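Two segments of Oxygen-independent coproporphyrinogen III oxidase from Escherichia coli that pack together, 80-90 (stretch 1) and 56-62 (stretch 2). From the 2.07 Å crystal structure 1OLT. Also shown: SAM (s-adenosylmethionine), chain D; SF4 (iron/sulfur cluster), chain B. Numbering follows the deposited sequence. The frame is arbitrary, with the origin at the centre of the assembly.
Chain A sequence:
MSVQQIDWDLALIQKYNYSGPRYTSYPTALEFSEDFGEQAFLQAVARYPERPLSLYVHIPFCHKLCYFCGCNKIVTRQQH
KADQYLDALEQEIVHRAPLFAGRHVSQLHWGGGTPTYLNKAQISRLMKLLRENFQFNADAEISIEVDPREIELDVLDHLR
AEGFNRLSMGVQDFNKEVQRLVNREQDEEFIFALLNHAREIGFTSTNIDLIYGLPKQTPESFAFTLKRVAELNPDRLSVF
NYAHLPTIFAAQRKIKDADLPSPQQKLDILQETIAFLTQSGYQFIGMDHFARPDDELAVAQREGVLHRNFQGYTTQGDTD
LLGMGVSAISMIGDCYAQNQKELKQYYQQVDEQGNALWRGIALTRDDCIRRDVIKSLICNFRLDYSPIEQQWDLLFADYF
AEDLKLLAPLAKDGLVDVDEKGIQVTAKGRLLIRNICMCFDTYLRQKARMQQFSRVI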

# COMPACT_ATOMS: atom_id res chain seq x y z
N HIS A 80 10.99 24.99 3.99
CA HIS A 80 12.39 24.78 3.77
C HIS A 80 12.91 23.39 4.20
O HIS A 80 13.96 22.96 3.73
CB HIS A 80 13.22 25.81 4.45
CG HIS A 80 13.42 25.56 5.89
ND1 HIS A 80 12.68 26.22 6.87
CD2 HIS A 80 14.29 24.76 6.56
CE1 HIS A 80 13.06 25.79 8.06
NE2 HIS A 80 14.03 24.90 7.91
N LYS A 81 12.17 22.71 5.07
CA LYS A 81 12.52 21.32 5.42
C LYS A 81 12.50 20.42 4.21
O LYS A 81 13.23 19.44 4.16
CB LYS A 81 11.67 20.76 6.53
CG LYS A 81 12.06 21.29 7.92
CD LYS A 81 11.12 20.76 8.91
CE LYS A 81 11.36 21.37 10.26
NZ LYS A 81 12.75 21.25 10.72
N ALA A 82 11.69 20.75 3.22
CA ALA A 82 11.61 19.92 2.04
C ALA A 82 12.92 20.04 1.24
O ALA A 82 13.37 19.07 0.62
CB ALA A 82 10.47 20.35 1.18
N ASP A 83 13.49 21.24 1.21
CA ASP A 83 14.82 21.42 0.52
C ASP A 83 15.93 20.66 1.21
O ASP A 83 16.75 20.04 0.55
CB ASP A 83 15.22 22.87 0.39
CG ASP A 83 14.28 23.66 -0.49
OD1 ASP A 83 14.01 23.26 -1.70
OD2 ASP A 83 13.74 24.69 0.03
N GLN A 84 15.94 20.69 2.55
CA GLN A 84 16.89 19.95 3.36
C GLN A 84 16.71 18.43 3.12
O GLN A 84 17.67 17.73 3.01
CB GLN A 84 16.71 20.20 4.86
CG GLN A 84 16.84 21.65 5.31
CD GLN A 84 16.57 21.84 6.79
OE1 GLN A 84 15.78 21.09 7.37
NE2 GLN A 84 17.29 22.85 7.43
N TYR A 85 15.48 17.98 3.00
CA TYR A 85 15.20 16.60 2.81
C TYR A 85 15.68 16.11 1.43
O TYR A 85 16.30 15.04 1.33
CB TYR A 85 13.70 16.36 3.00
CG TYR A 85 13.32 14.90 2.98
CD1 TYR A 85 13.66 14.10 4.02
CD2 TYR A 85 12.64 14.38 1.93
CE1 TYR A 85 13.33 12.75 4.02
CE2 TYR A 85 12.24 13.01 1.93
CZ TYR A 85 12.63 12.21 2.98
OH TYR A 85 12.28 10.86 3.04
N LEU A 86 15.43 16.89 0.38
CA LEU A 86 15.95 16.57 -0.92
C LEU A 86 17.47 16.65 -0.96
O LEU A 86 18.09 15.88 -1.72
CB LEU A 86 15.37 17.47 -2.03
CG LEU A 86 13.91 17.33 -2.44
CD1 LEU A 86 13.55 17.98 -3.78
CD2 LEU A 86 13.49 16.02 -2.43
N ASP A 87 18.10 17.48 -0.12
CA ASP A 87 19.57 17.44 -0.01
C ASP A 87 20.00 16.05 0.46
O ASP A 87 21.00 15.52 -0.02
CB ASP A 87 20.15 18.49 0.93
CG ASP A 87 20.00 19.89 0.42
OD1 ASP A 87 19.85 20.12 -0.80
OD2 ASP A 87 20.05 20.89 1.21
N ALA A 88 19.30 15.50 1.43
CA ALA A 88 19.62 14.16 1.98
C ALA A 88 19.31 13.04 0.99
O ALA A 88 20.09 12.13 0.86
CB ALA A 88 18.89 13.93 3.26
N LEU A 89 18.20 13.13 0.30
CA LEU A 89 17.82 12.17 -0.75
C LEU A 89 18.84 12.17 -1.87
O LEU A 89 19.26 11.08 -2.33
CB LEU A 89 16.45 12.46 -1.34
CG LEU A 89 15.24 12.06 -0.52
CD1 LEU A 89 14.03 12.60 -1.25
CD2 LEU A 89 15.20 10.51 -0.45
N GLU A 90 19.31 13.34 -2.26
CA GLU A 90 20.42 13.41 -3.23
C GLU A 90 21.63 12.54 -2.80
O GLU A 90 22.21 11.81 -3.60
CB GLU A 90 20.89 14.85 -3.45
CG GLU A 90 22.09 14.96 -4.40
CD GLU A 90 22.49 16.43 -4.77
OE1 GLU A 90 22.07 17.38 -4.09
OE2 GLU A 90 23.30 16.63 -5.73
N SAM D . -0.45 2.15 5.63
CA SAM D . -1.83 2.65 5.56
C SAM D . -2.73 1.99 6.63
O SAM D . -3.36 2.63 7.50
OXT SAM D . -2.89 0.76 6.72
CB SAM D . -2.41 2.46 4.13
CG SAM D . -1.74 3.32 3.01
SD SAM D . -0.66 2.38 1.87
CE SAM D . -1.78 2.10 0.45
C5' SAM D . 0.55 3.50 1.07
C4' SAM D . 1.50 4.12 2.09
O4' SAM D . 2.29 3.06 2.60
C3' SAM D . 2.50 5.12 1.50
O3' SAM D . 1.90 6.38 1.26
C2' SAM D . 3.57 5.05 2.56
O2' SAM D . 3.15 5.74 3.71
C1' SAM D . 3.62 3.54 2.87
N9 SAM D . 4.55 2.83 2.01
C8 SAM D . 4.33 2.35 0.77
N7 SAM D . 5.50 1.75 0.31
C5 SAM D . 6.41 1.86 1.24
C6 SAM D . 7.72 1.46 1.30
N6 SAM D . 8.32 0.79 0.34
N1 SAM D . 8.39 1.76 2.43
C2 SAM D . 7.82 2.42 3.45
N3 SAM D . 6.54 2.84 3.39
C4 SAM D . 5.85 2.55 2.30
FE1 SF4 B . -0.62 13.78 6.04
FE2 SF4 B . -1.80 11.60 6.98
FE3 SF4 B . -2.17 12.47 4.60
FE4 SF4 B . -3.06 13.63 6.47
S1 SF4 B . -3.76 11.53 5.90
S2 SF4 B . -2.17 14.75 4.76
S3 SF4 B . -1.55 13.58 7.93
S4 SF4 B . -0.34 11.67 5.45
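Stretch 2 56-62: YVHIPFC

The centre of this contact is a single tyrosine. Tyr85 projects from the helix of stretch 1 with its CA-to-CB bond toward stretch 2 and chi1 in the t well, and four consecutive residues of stretch 2, His58 to Phe61, gather round its ring. Pro60 covers one face: its CD lies 3.8 Å from the centroid of the Tyr85 ring, 25° off the ring normal, a CH-pi contact, and comes within 3.5 Å of Tyr85 CZ. Phe61, chi1 m, also points toward the helix and turns the edge of its ring to the face of Tyr85, with the planes at 87° and the centroids 5.5 Å apart; its CE2 reaches 3.5 Å from Tyr85 CB. Ile59 meets the Tyr85 ring at its edge, CD1 to CE2 4.1 Å. Its CA-to-CB bond runs sideways, but with both chi angles m the end of the side chain comes nearer the helix.

The backbones explain this order. Stretch 1 is helical, its successive i to i+4 hydrogen bonds running from Gln84 N to His80 O through Glu90 N to Leu86 O. Stretch 2 is extended at 56-59, turns through Pro60 at phi/psi -83/-14, and resumes as strand at 61-62. Helix and first strand run roughly antiparallel, their directions at 151° and their axes 10.8 Å apart at closest approach, so rising numbers on one match falling numbers on the other: Ala82 lies across from Phe61, Tyr85 from Ile59 and Leu89 from Val57. The helix thus advances by three or four residues for each two of stretch 2.

One turn beyond Tyr85, Leu89 extends the apolar surface, its CD1 4.0 Å from Val57 CG1 and 4.3 Å from Ile59 CD1. One turn before it, the Phe61 ring packs close to the helix backbone, with CE2 4.0 Å from Ala82 CA and CZ 3.7 Å from Lys81 O. Ala82 has only a methyl group here. Lys81 lends its CB, 3.9 Å from Phe61 CZ, while the end of its chain leads away, so the aliphatic root serves the contact without bringing the ammonium into it.

The polar edge rests on the same tyrosine: Tyr85 OH donates a hydrogen bond of 2.6 Å to His58 O, joining the ring's far end to the strand backbone. The His58 side chain is engaged separately, its ND1 2.6 Å from Tyr56 OH in a hydrogen bond. Beyond the helix contact, Cys62 SG binds FE1 of the iron/sulfur cluster at 2.3 Å.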

# COMPACT_ATOMS: atom_id res chain seq x y z
N TYR A 56 10.72 3.22 -4.61
CA TYR A 56 9.79 3.90 -3.70
C TYR A 56 10.56 5.06 -3.03
O TYR A 56 11.65 4.85 -2.55
CB TYR A 56 9.25 2.95 -2.61
CG TYR A 56 8.41 3.70 -1.65
CD1 TYR A 56 7.11 4.05 -1.97
CD2 TYR A 56 8.93 4.14 -0.42
CE1 TYR A 56 6.35 4.87 -1.06
CE2 TYR A 56 8.15 4.90 0.48
CZ TYR A 56 6.88 5.25 0.15
OH TYR A 56 6.13 6.05 0.98
N VAL A 57 9.98 6.27 -3.02
CA VAL A 57 10.53 7.39 -2.27
C VAL A 57 9.47 7.90 -1.25
O VAL A 57 8.30 8.15 -1.61
CB VAL A 57 10.94 8.56 -3.18
CG1 VAL A 57 11.56 9.66 -2.31
CG2 VAL A 57 11.90 8.12 -4.29
N HIS A 58 9.87 7.96 0.02
CA HIS A 58 9.02 8.43 1.09
C HIS A 58 9.23 9.96 1.20
O HIS A 58 10.36 10.41 1.30
CB HIS A 58 9.35 7.83 2.42
CG HIS A 58 8.21 7.89 3.37
ND1 HIS A 58 7.08 7.11 3.21
CD2 HIS A 58 8.00 8.64 4.49
CE1 HIS A 58 6.25 7.36 4.22
NE2 HIS A 58 6.79 8.28 5.00
N ILE A 59 8.17 10.70 1.14
CA ILE A 59 8.18 12.14 1.33
C ILE A 59 7.33 12.39 2.59
O ILE A 59 6.10 12.22 2.54
CB ILE A 59 7.59 12.91 0.12
CG1 ILE A 59 8.27 12.65 -1.22
CG2 ILE A 59 7.65 14.43 0.40
CD1 ILE A 59 9.71 12.97 -1.25
N PRO A 60 7.94 12.69 3.73
CA PRO A 60 7.16 12.62 4.95
C PRO A 60 6.30 13.83 5.30
O PRO A 60 5.40 13.68 6.13
CB PRO A 60 8.23 12.42 6.03
CG PRO A 60 9.47 13.20 5.49
CD PRO A 60 9.38 12.94 4.02
N PHE A 61 6.49 14.97 4.66
CA PHE A 61 5.92 16.19 5.12
C PHE A 61 4.44 16.35 4.75
O PHE A 61 4.02 16.01 3.64
CB PHE A 61 6.80 17.38 4.61
CG PHE A 61 8.22 17.28 4.99
CD1 PHE A 61 8.61 17.37 6.28
CD2 PHE A 61 9.18 17.03 4.02
CE1 PHE A 61 9.96 17.21 6.63
CE2 PHE A 61 10.49 16.87 4.37
CZ PHE A 61 10.87 17.00 5.63
N CYS A 62 3.68 16.89 5.70
CA CYS A 62 2.30 17.30 5.48
C CYS A 62 2.08 18.73 5.97
O CYS A 62 2.73 19.19 6.90
CB CYS A 62 1.34 16.35 6.17
SG CYS A 62 1.52 14.63 5.72